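Local coordinates for membrane lipoprotein TpN32 (Treponema pallidum, PDB 1XS5) that probably serves as a substrate-binding lipoprotein that captures L-methionine in the cleft between its two lobes, at residues 104-109 with 115-120; 126-129 with 135-138; 73-78 with 205-210; 30-35 with 52-57. One frame throughout, in Å; residues are numbered along the deposited sequence.

Contact 1 (104-109 with 115-120); sequences IAIPND and RALRLL. With MET (methionine), chain B.
Ile106 reaches from strand 104-107 onto helix 115-120 and touches three of its residues with different atoms. The Ile106 and Leu117 side chains cross at about a right angle, with Ile106 CD1 3.7 Å from Leu117 CD2, while CB sits over the methyl of Ala116 and CG2 approaches Leu120 CD1. Both branches of Ile106 are used because chi1 of 61° sets CG1 between the backbone N and the carbonyl carbon and leaves CG2 beside the N, turned to Leu120. Alanine suits position 116, where the strand comes nearest: its small CB fits against Ile106 and lies 3.7 Å from Pro107 CD. Farther along, Ile104 CG2 meets Leu120 CD1 more loosely at 4.3 Å. Val169 of strand 167-170 also touches Ile106, Ala116 and Leu120, extending the apolar layer. Arg115 takes another direction, extended from CG to NE, and its NH1 donates to the methionine O at 2.9 Å with an angle of 146°. Asn112 and Glu190 hold the same guanidinium, which would keep it set for the ligand carboxylate. The strand and helix run at 140° to each other, the beta-alpha packing of a periplasmic binding protein lobe with a ligand-binding arginine on its helix.

Contact 2 (126-129 with 135-138); sequences IRMR and FATV
Met128 meets Ala136 and Thr137 within an antiparallel two-strand ribbon, 127-128 with 141-143, whose long connection holds segment 135-138. The contact rests on this one side chain. From CB, the chain leaves with CG beside the backbone N (chi1 -61°), then bends again at chi2 and chi3, so that it curls toward the connection instead of running straight out from the strand. CB and CG make no close approach to segment 135-138. SD packs against helix 110-122, 3.9 Å from Leu117 CB, and Val141 of the partner strand also touches this side chain. The flexible, unbranched thioether suits such a place, since it can fold to fit between a helix, a strand and a loop. Alanine fits at 136 because its short CB lets the loop backbone come near the methionine tip. Around this apolar join the chain is held by polar bonds: Arg129 makes a salt bridge with Asp140, whose other carboxylate oxygen accepts from Thr137 N, and Val138 N is bonded to Glu113 on the helix. At the very end of Met128, the methyl CE lies 3.9 Å from Ala136 CB and 3.8 Å from the carbonyl O of Thr137, a packing contact and not a hydrogen bond.

Contact 3 (73-78 with 205-210); sequences DLVSVG and GNEADA
Val75 and Val77, two residues apart on strand 74-78, both turn their side chains to Glu207 and rest on its aliphatic part. Val75 CG2 presses on Glu207 CG at 3.6 Å, the two side chains crossing at about a right angle, while Val77 CG1 lies 3.9 Å from Glu207 CA and a little farther from CB. Branched valines suit a strand and offer methyls; the glutamate gives methylenes to them and keeps its carboxylate for the loop. A bend at chi2 (90°) folds that carboxylate back, leaving Gly205 N above its plane and modelled 2.5 Å from OE1, too short for the bond to be trusted. Gly205 has a positive phi, and a CB there would collide with the preceding carbonyl O. Beyond this shell, Asn206 to Asp209 form a type I turn, closed by Asp209 N to Asn206 O, and Asp209 caps the N-terminus of helix 210-219. On the strand, Ser76 OG accepts from Gly78 N in an ST turn. Asp73 pairs with Arg204. The turn carries the chain from strand 198-203 to helix 210-219 and packs on strand 74-82, the antiparallel neighbour of 198-203 in the mixed sheet of one periplasmic binding protein lobe.

Contact 4 (30-35 with 52-57); sequences IELRIV and ILMNFF. With MET (methionine), chain B.
Val35 holds CG2 beside its backbone N (chi1 -175° places CG1 opposite that N), and Ile52, with chi1 of 46°, likewise carries CG2 beside the N; the two methyls meet at 3.9 Å as the side chains cross. Ile52 CG2 is shared: chi3 of Arg33 turns its guanidinium so that NH2 comes obliquely to within 4.3 Å of it. Deeper in, Leu32 CD1 approaches Met54 CE at 4.4 Å, a loose apolar touch. Beta-branched Val35 and apolar Leu32 suit their strand, whereas Ile52 precedes strand 54-56, and the long, unbranched Met54 extends its CE toward Leu32. Strands 30-36 and 54-59 are not neighbours in the sheet but flank strand 3-9, all parallel, and helix 40-49 links them in a beta-alpha-beta crossover; Leu32 also packs on Val5 and Val7 of the middle strand, and Ile52 on Val47 of the helix. Segment 52-57 then turns a corner at Phe57 and enters the ligand pocket. There the Phe57 ring carbon CE2 lies 3.7 Å from CE of the bound methionine, and the Phe57 carbonyl O is 3.3 Å from its CB. His62 meets the Phe57 ring with planes at about 75°.

Contacts 1 and 4 lie on opposite sides of the chain's centre, about 29 Å apart between centres, yet both touch the bound methionine: Arg115 donates to its carboxylate, whereas Phe57 packs on its apolar end. Both are buried and mainly apolar, contact 1 joining strand to helix and contact 4 joining strand 30-36 to the start of strand 54-59 and the loop before it. Helix 110-122 is shared by contacts 1 and 2, with Leu117 also touching Thr137; contact 2 too is buried, but rests on a single thioether. Contact 3 lies at the surface, where valines meet a glutamate, and adjoins contact 4 through Leu53, which touches Asn206 and Asp209; both reach the same sheet.

Contact 1 (104-109 with 115-120)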
loop_
_atom_site.group_PDB
_atom_site.type_symbol
_atom_site.label_atom_id
_atom_site.label_comp_id
_atom_site.label_asym_id
_atom_site.label_seq_id
_atom_site.Cartn_x
_atom_site.Cartn_y
_atom_site.Cartn_z
ATOM N N ILE A 104 15.635 4.617 12.201
ATOM C CA ILE A 104 14.829 4.390 10.987
ATOM C C ILE A 104 13.382 4.063 11.390
ATOM O O ILE A 104 13.127 3.106 12.125
ATOM C CB ILE A 104 15.430 3.229 10.135
ATOM C CG1 ILE A 104 16.849 3.600 9.680
ATOM C CG2 ILE A 104 14.556 2.959 8.918
ATOM C CD1 ILE A 104 17.487 2.585 8.683
ATOM N N ALA A 105 12.434 4.864 10.906
ATOM C CA ALA A 105 11.026 4.674 11.212
ATOM C C ALA A 105 10.401 3.772 10.160
ATOM O O ALA A 105 10.669 3.939 8.968
ATOM C CB ALA A 105 10.315 6.031 11.194
ATOM N N ILE A 106 9.534 2.864 10.590
ATOM C CA ILE A 106 8.854 1.959 9.683
ATOM C C ILE A 106 7.365 1.849 10.025
ATOM O O ILE A 106 6.938 2.227 11.132
ATOM C CB ILE A 106 9.499 0.547 9.756
ATOM C CG1 ILE A 106 9.370 -0.022 11.166
ATOM C CG2 ILE A 106 11.001 0.619 9.423
ATOM C CD1 ILE A 106 10.107 -1.381 11.292
ATOM N N PRO A 107 6.564 1.269 9.123
ATOM C CA PRO A 107 5.139 1.139 9.386
ATOM C C PRO A 107 4.882 0.294 10.621
ATOM O O PRO A 107 5.650 -0.612 10.929
ATOM C CB PRO A 107 4.610 0.449 8.121
ATOM C CG PRO A 107 5.496 0.961 7.059
ATOM C CD PRO A 107 6.872 0.852 7.735
ATOM N N ASN A 108 3.786 0.575 11.314
ATOM C CA ASN A 108 3.464 -0.203 12.520
ATOM C C ASN A 108 2.313 -1.195 12.344
ATOM O O ASN A 108 1.893 -1.831 13.315
ATOM C CB ASN A 108 3.203 0.735 13.712
ATOM C CG ASN A 108 1.808 1.323 13.705
ATOM O OD1 ASN A 108 1.061 1.216 12.724
ATOM N ND2 ASN A 108 1.448 1.967 14.813
ATOM N N ASP A 109 1.785 -1.356 11.124
ATOM C CA ASP A 109 0.748 -2.384 10.940
ATOM C C ASP A 109 1.552 -3.598 10.465
ATOM O O ASP A 109 2.402 -3.505 9.572
ATOM C CB ASP A 109 -0.337 -1.972 9.948
ATOM C CG ASP A 109 0.213 -1.677 8.564
ATOM O OD1 ASP A 109 0.911 -0.667 8.398
ATOM O OD2 ASP A 109 -0.076 -2.467 7.646
ATOM N N ARG A 115 7.127 -6.229 5.706
ATOM C CA ARG A 115 7.579 -5.839 4.369
ATOM C C ARG A 115 8.756 -4.868 4.451
ATOM O O ARG A 115 9.744 -4.998 3.706
ATOM C CB ARG A 115 6.385 -5.193 3.654
ATOM C CG ARG A 115 6.622 -4.797 2.224
ATOM C CD ARG A 115 5.364 -4.087 1.741
ATOM N NE ARG A 115 5.508 -3.606 0.374
ATOM C CZ ARG A 115 4.642 -2.763 -0.157
ATOM N NH1 ARG A 115 3.649 -2.351 0.611
ATOM N NH2 ARG A 115 4.733 -2.375 -1.428
ATOM N N ALA A 116 8.640 -3.883 5.349
ATOM C CA ALA A 116 9.687 -2.888 5.532
ATOM C C ALA A 116 10.953 -3.531 6.151
ATOM O O ALA A 116 12.072 -3.201 5.779
ATOM C CB ALA A 116 9.180 -1.752 6.433
ATOM N N LEU A 117 10.749 -4.456 7.092
ATOM C CA LEU A 117 11.878 -5.155 7.731
ATOM C C LEU A 117 12.639 -6.000 6.676
ATOM O O LEU A 117 13.878 -6.050 6.702
ATOM C CB LEU A 117 11.344 -6.024 8.887
ATOM C CG LEU A 117 10.861 -5.195 10.110
ATOM C CD1 LEU A 117 10.174 -6.140 11.160
ATOM C CD2 LEU A 117 12.022 -4.486 10.753
ATOM N N ARG A 118 11.903 -6.621 5.745
ATOM C CA ARG A 118 12.544 -7.413 4.687
ATOM C C ARG A 118 13.263 -6.520 3.641
ATOM O O ARG A 118 14.223 -6.943 2.972
ATOM C CB ARG A 118 11.533 -8.378 4.067
ATOM C CG ARG A 118 11.072 -9.365 5.123
ATOM C CD ARG A 118 10.876 -10.795 4.649
ATOM N NE ARG A 118 10.723 -11.730 5.780
ATOM C CZ ARG A 118 9.575 -11.990 6.413
ATOM N NH1 ARG A 118 8.430 -11.394 6.037
ATOM N NH2 ARG A 118 9.576 -12.854 7.429
ATOM N N LEU A 119 12.811 -5.280 3.520
ATOM C CA LEU A 119 13.486 -4.293 2.664
ATOM C C LEU A 119 14.843 -3.953 3.314
ATOM O O LEU A 119 15.890 -3.940 2.653
ATOM C CB LEU A 119 12.603 -3.036 2.552
ATOM C CG LEU A 119 13.161 -1.847 1.767
ATOM C CD1 LEU A 119 11.986 -0.899 1.433
ATOM C CD2 LEU A 119 14.259 -1.109 2.609
ATOM N N LEU A 120 14.826 -3.648 4.618
ATOM C CA LEU A 120 16.059 -3.319 5.363
ATOM C C LEU A 120 16.983 -4.547 5.391
ATOM O O LEU A 120 18.186 -4.423 5.340
ATOM C CB LEU A 120 15.696 -2.906 6.814
ATOM C CG LEU A 120 14.886 -1.582 6.855
ATOM C CD1 LEU A 120 14.498 -1.247 8.304
ATOM C CD2 LEU A 120 15.707 -0.463 6.299
HETATM N N MET B . -0.775 1.561 -1.035
HETATM C CA MET B . -0.122 0.774 0.075
HETATM C C MET B . 1.162 0.037 -0.365
HETATM O O MET B . 2.186 0.115 0.357
HETATM C CB MET B . -1.110 -0.268 0.643
HETATM C CG MET B . -0.611 -0.873 1.939
HETATM S SD MET B . -1.697 -2.135 2.641
HETATM C CE MET B . -2.947 -1.025 3.417
HETATM O OXT MET B . 1.124 -0.617 -1.431
#

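Contact 2 (126-129 with 135-138)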
loop_
_atom_site.group_PDB
_atom_site.type_symbol
_atom_site.label_atom_id
_atom_site.label_comp_id
_atom_site.label_asym_id
_atom_site.label_seq_id
_atom_site.Cartn_x
_atom_site.Cartn_y
_atom_site.Cartn_z
ATOM N N ILE A 126 19.857 -5.599 8.727
ATOM C CA ILE A 126 19.447 -6.541 9.740
ATOM C C ILE A 126 19.202 -7.906 9.142
ATOM O O ILE A 126 19.186 -8.056 7.931
ATOM C CB ILE A 126 18.061 -6.105 10.383
ATOM C CG1 ILE A 126 16.971 -6.051 9.285
ATOM C CG2 ILE A 126 18.170 -4.755 11.037
ATOM C CD1 ILE A 126 15.535 -5.765 9.771
ATOM N N ARG A 127 18.999 -8.883 10.024
ATOM C CA ARG A 127 18.652 -10.240 9.643
ATOM C C ARG A 127 17.435 -10.660 10.443
ATOM O O ARG A 127 17.411 -10.546 11.675
ATOM C CB ARG A 127 19.772 -11.236 9.925
ATOM C CG ARG A 127 19.360 -12.649 9.523
ATOM C CD ARG A 127 20.338 -13.678 10.084
ATOM N NE ARG A 127 20.018 -14.998 9.565
ATOM C CZ ARG A 127 20.904 -15.766 8.947
ATOM N NH1 ARG A 127 22.155 -15.331 8.798
ATOM N NH2 ARG A 127 20.537 -16.946 8.456
ATOM N N MET A 128 16.427 -11.141 9.740
ATOM C CA MET A 128 15.192 -11.599 10.360
ATOM C C MET A 128 15.273 -13.102 10.725
ATOM O O MET A 128 15.918 -13.874 10.010
ATOM C CB MET A 128 14.046 -11.417 9.380
ATOM C CG MET A 128 13.816 -9.968 8.974
ATOM S SD MET A 128 13.367 -8.980 10.408
ATOM C CE MET A 128 11.782 -9.693 10.877
ATOM N N ARG A 129 14.627 -13.481 11.831
ATOM C CA ARG A 129 14.548 -14.869 12.291
ATOM C C ARG A 129 13.880 -15.693 11.162
ATOM O O ARG A 129 13.015 -15.190 10.427
ATOM C CB ARG A 129 13.701 -14.913 13.575
ATOM C CG ARG A 129 12.993 -16.238 13.863
ATOM C CD ARG A 129 12.136 -16.157 15.135
ATOM N NE ARG A 129 10.787 -15.600 14.933
ATOM C CZ ARG A 129 9.690 -16.330 14.699
ATOM N NH1 ARG A 129 9.772 -17.663 14.629
ATOM N NH2 ARG A 129 8.495 -15.737 14.569
ATOM N N PHE A 135 3.634 -11.696 8.724
ATOM C CA PHE A 135 3.320 -10.619 9.684
ATOM C C PHE A 135 4.403 -10.338 10.736
ATOM O O PHE A 135 4.121 -9.856 11.847
ATOM C CB PHE A 135 1.973 -10.904 10.362
ATOM C CG PHE A 135 0.883 -11.223 9.394
ATOM C CD1 PHE A 135 0.726 -10.469 8.226
ATOM C CD2 PHE A 135 0.078 -12.342 9.577
ATOM C CE1 PHE A 135 -0.186 -10.824 7.260
ATOM C CE2 PHE A 135 -0.865 -12.706 8.589
ATOM C CZ PHE A 135 -0.985 -11.938 7.426
ATOM N N ALA A 136 5.647 -10.625 10.360
ATOM C CA ALA A 136 6.814 -10.432 11.209
ATOM C C ALA A 136 6.931 -8.990 11.729
ATOM O O ALA A 136 6.545 -8.029 11.026
ATOM C CB ALA A 136 8.078 -10.808 10.408
ATOM N N THR A 137 7.446 -8.834 12.956
ATOM C CA THR A 137 7.648 -7.491 13.511
ATOM C C THR A 137 9.069 -7.313 14.008
ATOM O O THR A 137 9.900 -8.193 13.874
ATOM C CB THR A 137 6.702 -7.189 14.699
ATOM O OG1 THR A 137 6.918 -8.167 15.726
ATOM C CG2 THR A 137 5.233 -7.187 14.247
ATOM N N VAL A 138 9.339 -6.177 14.632
ATOM C CA VAL A 138 10.664 -5.912 15.127
ATOM C C VAL A 138 11.151 -6.984 16.112
ATOM O O VAL A 138 12.362 -7.167 16.241
ATOM C CB VAL A 138 10.733 -4.528 15.824
ATOM C CG1 VAL A 138 10.480 -3.422 14.800
ATOM C CG2 VAL A 138 9.683 -4.478 16.970
#

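Contact 3 (73-78 with 205-210)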
loop_
_atom_site.group_PDB
_atom_site.type_symbol
_atom_site.label_atom_id
_atom_site.label_comp_id
_atom_site.label_asym_id
_atom_site.label_seq_id
_atom_site.Cartn_x
_atom_site.Cartn_y
_atom_site.Cartn_z
ATOM N N ASP A 73 -14.126 -11.824 6.104
ATOM C CA ASP A 73 -14.372 -12.682 4.953
ATOM C C ASP A 73 -14.137 -11.914 3.610
ATOM O O ASP A 73 -14.864 -12.099 2.621
ATOM C CB ASP A 73 -15.820 -13.213 5.048
ATOM C CG ASP A 73 -16.099 -14.355 4.070
ATOM O OD1 ASP A 73 -15.134 -15.059 3.670
ATOM O OD2 ASP A 73 -17.291 -14.552 3.713
ATOM N N LEU A 74 -13.116 -11.055 3.589
ATOM C CA LEU A 74 -12.790 -10.263 2.403
ATOM C C LEU A 74 -11.973 -11.084 1.407
ATOM O O LEU A 74 -11.221 -11.968 1.817
ATOM C CB LEU A 74 -11.961 -9.039 2.825
ATOM C CG LEU A 74 -12.679 -8.129 3.832
ATOM C CD1 LEU A 74 -11.765 -6.963 4.182
ATOM C CD2 LEU A 74 -13.978 -7.626 3.249
ATOM N N VAL A 75 -12.129 -10.781 0.121
ATOM C CA VAL A 75 -11.394 -11.432 -0.956
ATOM C C VAL A 75 -11.014 -10.399 -1.994
ATOM O O VAL A 75 -11.701 -9.394 -2.165
ATOM C CB VAL A 75 -12.219 -12.499 -1.720
ATOM C CG1 VAL A 75 -12.556 -13.683 -0.811
ATOM C CG2 VAL A 75 -13.457 -11.870 -2.285
ATOM N N SER A 76 -9.899 -10.645 -2.664
ATOM C CA SER A 76 -9.447 -9.784 -3.745
ATOM C C SER A 76 -10.111 -10.233 -5.036
ATOM O O SER A 76 -10.189 -11.445 -5.280
ATOM C CB SER A 76 -7.944 -9.938 -3.985
ATOM O OG SER A 76 -7.625 -9.341 -5.238
ATOM N N VAL A 77 -10.561 -9.303 -5.873
ATOM C CA VAL A 77 -11.126 -9.705 -7.156
ATOM C C VAL A 77 -10.127 -9.422 -8.275
ATOM O O VAL A 77 -10.382 -9.737 -9.433
ATOM C CB VAL A 77 -12.478 -9.008 -7.483
ATOM C CG1 VAL A 77 -13.463 -9.273 -6.371
ATOM C CG2 VAL A 77 -12.288 -7.502 -7.722
ATOM N N GLY A 78 -8.977 -8.854 -7.924
ATOM C CA GLY A 78 -7.964 -8.580 -8.908
ATOM C C GLY A 78 -6.852 -7.619 -8.522
ATOM O O GLY A 78 -7.074 -6.674 -7.758
ATOM N N GLY A 205 -18.539 -13.575 -1.808
ATOM C CA GLY A 205 -19.919 -13.738 -2.196
ATOM C C GLY A 205 -20.292 -12.657 -3.186
ATOM O O GLY A 205 -21.305 -12.792 -3.882
ATOM N N ASN A 206 -19.484 -11.592 -3.271
ATOM C CA ASN A 206 -19.758 -10.489 -4.211
ATOM C C ASN A 206 -18.752 -10.380 -5.361
ATOM O O ASN A 206 -18.816 -9.441 -6.165
ATOM C CB ASN A 206 -19.786 -9.139 -3.476
ATOM C CG ASN A 206 -21.009 -8.971 -2.585
ATOM O OD1 ASN A 206 -22.071 -9.518 -2.873
ATOM N ND2 ASN A 206 -20.872 -8.178 -1.513
ATOM N N GLU A 207 -17.825 -11.328 -5.460
ATOM C CA GLU A 207 -16.800 -11.292 -6.529
ATOM C C GLU A 207 -17.333 -11.195 -7.948
ATOM O O GLU A 207 -16.736 -10.529 -8.807
ATOM C CB GLU A 207 -15.892 -12.539 -6.458
ATOM C CG GLU A 207 -15.421 -12.877 -5.084
ATOM C CD GLU A 207 -16.350 -13.830 -4.320
ATOM O OE1 GLU A 207 -17.551 -13.533 -4.150
ATOM O OE2 GLU A 207 -15.850 -14.876 -3.867
ATOM N N ALA A 208 -18.454 -11.874 -8.192
ATOM C CA ALA A 208 -19.088 -11.888 -9.507
ATOM C C ALA A 208 -20.070 -10.733 -9.755
ATOM O O ALA A 208 -20.558 -10.557 -10.890
ATOM C CB ALA A 208 -19.785 -13.228 -9.715
ATOM N N ASP A 209 -20.363 -9.955 -8.707
ATOM C CA ASP A 209 -21.265 -8.824 -8.857
ATOM C C ASP A 209 -20.824 -8.148 -10.146
ATOM O O ASP A 209 -19.643 -7.879 -10.350
ATOM C CB ASP A 209 -21.122 -7.856 -7.682
ATOM C CG ASP A 209 -22.039 -6.641 -7.805
ATOM O OD1 ASP A 209 -21.849 -5.819 -8.730
ATOM O OD2 ASP A 209 -22.952 -6.511 -6.969
ATOM N N ALA A 210 -21.773 -7.881 -11.021
ATOM C CA ALA A 210 -21.460 -7.283 -12.312
ATOM C C ALA A 210 -20.899 -5.872 -12.224
ATOM O O ALA A 210 -20.128 -5.456 -13.097
ATOM C CB ALA A 210 -22.713 -7.292 -13.203
#

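Contact 4 (30-35 with 52-57)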
loop_
_atom_site.group_PDB
_atom_site.type_symbol
_atom_site.label_atom_id
_atom_site.label_comp_id
_atom_site.label_asym_id
_atom_site.label_seq_id
_atom_site.Cartn_x
_atom_site.Cartn_y
_atom_site.Cartn_z
ATOM N N ILE A 30 -23.568 2.929 -14.375
ATOM C CA ILE A 30 -23.231 2.561 -12.998
ATOM C C ILE A 30 -22.661 3.837 -12.429
ATOM O O ILE A 30 -21.780 4.478 -13.036
ATOM C CB ILE A 30 -22.154 1.437 -12.922
ATOM C CG1 ILE A 30 -22.737 0.111 -13.413
ATOM C CG2 ILE A 30 -21.692 1.241 -11.452
ATOM C CD1 ILE A 30 -21.679 -0.932 -13.773
ATOM N N GLU A 31 -23.198 4.252 -11.292
ATOM C CA GLU A 31 -22.702 5.448 -10.669
ATOM C C GLU A 31 -21.814 5.011 -9.523
ATOM O O GLU A 31 -22.282 4.477 -8.528
ATOM C CB GLU A 31 -23.822 6.320 -10.129
ATOM C CG GLU A 31 -23.238 7.568 -9.510
ATOM C CD GLU A 31 -24.303 8.439 -8.905
ATOM O OE1 GLU A 31 -25.131 7.890 -8.136
ATOM O OE2 GLU A 31 -24.305 9.660 -9.195
ATOM N N LEU A 32 -20.524 5.234 -9.700
ATOM C CA LEU A 32 -19.534 4.836 -8.725
ATOM C C LEU A 32 -19.415 5.988 -7.734
ATOM O O LEU A 32 -19.088 7.117 -8.123
ATOM C CB LEU A 32 -18.188 4.588 -9.445
ATOM C CG LEU A 32 -17.053 3.950 -8.624
ATOM C CD1 LEU A 32 -17.545 2.670 -7.976
ATOM C CD2 LEU A 32 -15.836 3.669 -9.529
ATOM N N ARG A 33 -19.747 5.713 -6.472
ATOM C CA ARG A 33 -19.640 6.719 -5.419
ATOM C C ARG A 33 -18.297 6.446 -4.709
ATOM O O ARG A 33 -18.098 5.352 -4.165
ATOM C CB ARG A 33 -20.820 6.544 -4.451
ATOM C CG ARG A 33 -20.823 7.508 -3.275
ATOM C CD ARG A 33 -22.192 7.373 -2.567
ATOM N NE ARG A 33 -22.341 6.069 -1.916
ATOM C CZ ARG A 33 -21.864 5.770 -0.723
ATOM N NH1 ARG A 33 -21.201 6.680 -0.021
ATOM N NH2 ARG A 33 -22.048 4.547 -0.223
ATOM N N ILE A 34 -17.389 7.419 -4.718
ATOM C CA ILE A 34 -16.075 7.261 -4.099
ATOM C C ILE A 34 -16.191 7.785 -2.685
ATOM O O ILE A 34 -16.471 8.969 -2.454
ATOM C CB ILE A 34 -14.986 8.027 -4.900
ATOM C CG1 ILE A 34 -14.933 7.469 -6.354
ATOM C CG2 ILE A 34 -13.621 7.835 -4.250
ATOM C CD1 ILE A 34 -13.901 8.188 -7.264
ATOM N N VAL A 35 -16.021 6.880 -1.733
ATOM C CA VAL A 35 -16.205 7.189 -0.321
ATOM C C VAL A 35 -14.837 7.299 0.349
ATOM O O VAL A 35 -14.063 6.339 0.352
ATOM C CB VAL A 35 -17.031 6.047 0.317
ATOM C CG1 VAL A 35 -17.369 6.381 1.788
ATOM C CG2 VAL A 35 -18.296 5.788 -0.553
ATOM N N ILE A 52 -20.329 -0.177 2.069
ATOM C CA ILE A 52 -19.771 0.038 0.735
ATOM C C ILE A 52 -19.612 -1.377 0.089
ATOM O O ILE A 52 -19.459 -2.376 0.794
ATOM C CB ILE A 52 -18.424 0.741 0.775
ATOM C CG1 ILE A 52 -17.525 0.100 1.826
ATOM C CG2 ILE A 52 -18.614 2.263 1.082
ATOM C CD1 ILE A 52 -16.120 0.666 1.807
ATOM N N LEU A 53 -19.628 -1.436 -1.231
ATOM C CA LEU A 53 -19.542 -2.706 -1.958
ATOM C C LEU A 53 -18.090 -3.172 -2.121
ATOM O O LEU A 53 -17.798 -4.375 -2.182
ATOM C CB LEU A 53 -20.169 -2.520 -3.340
ATOM C CG LEU A 53 -20.353 -3.799 -4.159
ATOM C CD1 LEU A 53 -21.083 -4.870 -3.314
ATOM C CD2 LEU A 53 -21.159 -3.460 -5.399
ATOM N N MET A 54 -17.177 -2.213 -2.195
ATOM C CA MET A 54 -15.781 -2.579 -2.369
ATOM C C MET A 54 -14.853 -1.528 -1.824
ATOM O O MET A 54 -15.289 -0.460 -1.428
ATOM C CB MET A 54 -15.495 -2.808 -3.866
ATOM C CG MET A 54 -15.655 -1.613 -4.739
ATOM S SD MET A 54 -16.118 -1.999 -6.537
ATOM C CE MET A 54 -17.821 -1.485 -6.655
ATOM N N ASN A 55 -13.565 -1.847 -1.757
ATOM C CA ASN A 55 -12.618 -0.829 -1.361
ATOM C C ASN A 55 -11.377 -1.000 -2.162
ATOM O O ASN A 55 -11.152 -2.060 -2.780
ATOM C CB ASN A 55 -12.321 -0.746 0.163
ATOM C CG ASN A 55 -11.628 -1.954 0.752
ATOM O OD1 ASN A 55 -10.689 -2.560 0.165
ATOM N ND2 ASN A 55 -12.048 -2.297 1.994
ATOM N N PHE A 56 -10.598 0.075 -2.221
ATOM C CA PHE A 56 -9.379 0.020 -3.022
ATOM C C PHE A 56 -8.268 0.790 -2.312
ATOM O O PHE A 56 -8.118 2.011 -2.467
ATOM C CB PHE A 56 -9.684 0.593 -4.422
ATOM C CG PHE A 56 -8.478 0.606 -5.371
ATOM C CD1 PHE A 56 -7.622 -0.479 -5.455
ATOM C CD2 PHE A 56 -8.244 1.673 -6.189
ATOM C CE1 PHE A 56 -6.553 -0.467 -6.362
ATOM C CE2 PHE A 56 -7.195 1.672 -7.081
ATOM C CZ PHE A 56 -6.363 0.604 -7.154
ATOM N N PHE A 57 -7.474 0.075 -1.511
ATOM C CA PHE A 57 -6.384 0.755 -0.784
ATOM C C PHE A 57 -5.273 -0.151 -0.248
ATOM O O PHE A 57 -4.274 0.357 0.221
ATOM C CB PHE A 57 -6.941 1.480 0.449
ATOM C CG PHE A 57 -7.198 0.549 1.625
ATOM C CD1 PHE A 57 -8.321 -0.278 1.652
ATOM C CD2 PHE A 57 -6.310 0.507 2.701
ATOM C CE1 PHE A 57 -8.566 -1.130 2.753
ATOM C CE2 PHE A 57 -6.532 -0.327 3.796
ATOM C CZ PHE A 57 -7.668 -1.146 3.831
HETATM N N MET B . -0.775 1.561 -1.035
HETATM C CA MET B . -0.122 0.774 0.075
HETATM C C MET B . 1.162 0.037 -0.365
HETATM O O MET B . 2.186 0.115 0.357
HETATM C CB MET B . -1.110 -0.268 0.643
HETATM C CG MET B . -0.611 -0.873 1.939
HETATM S SD MET B . -1.697 -2.135 2.641
HETATM C CE MET B . -2.947 -1.025 3.417
HETATM O OXT MET B . 1.124 -0.617 -1.431
#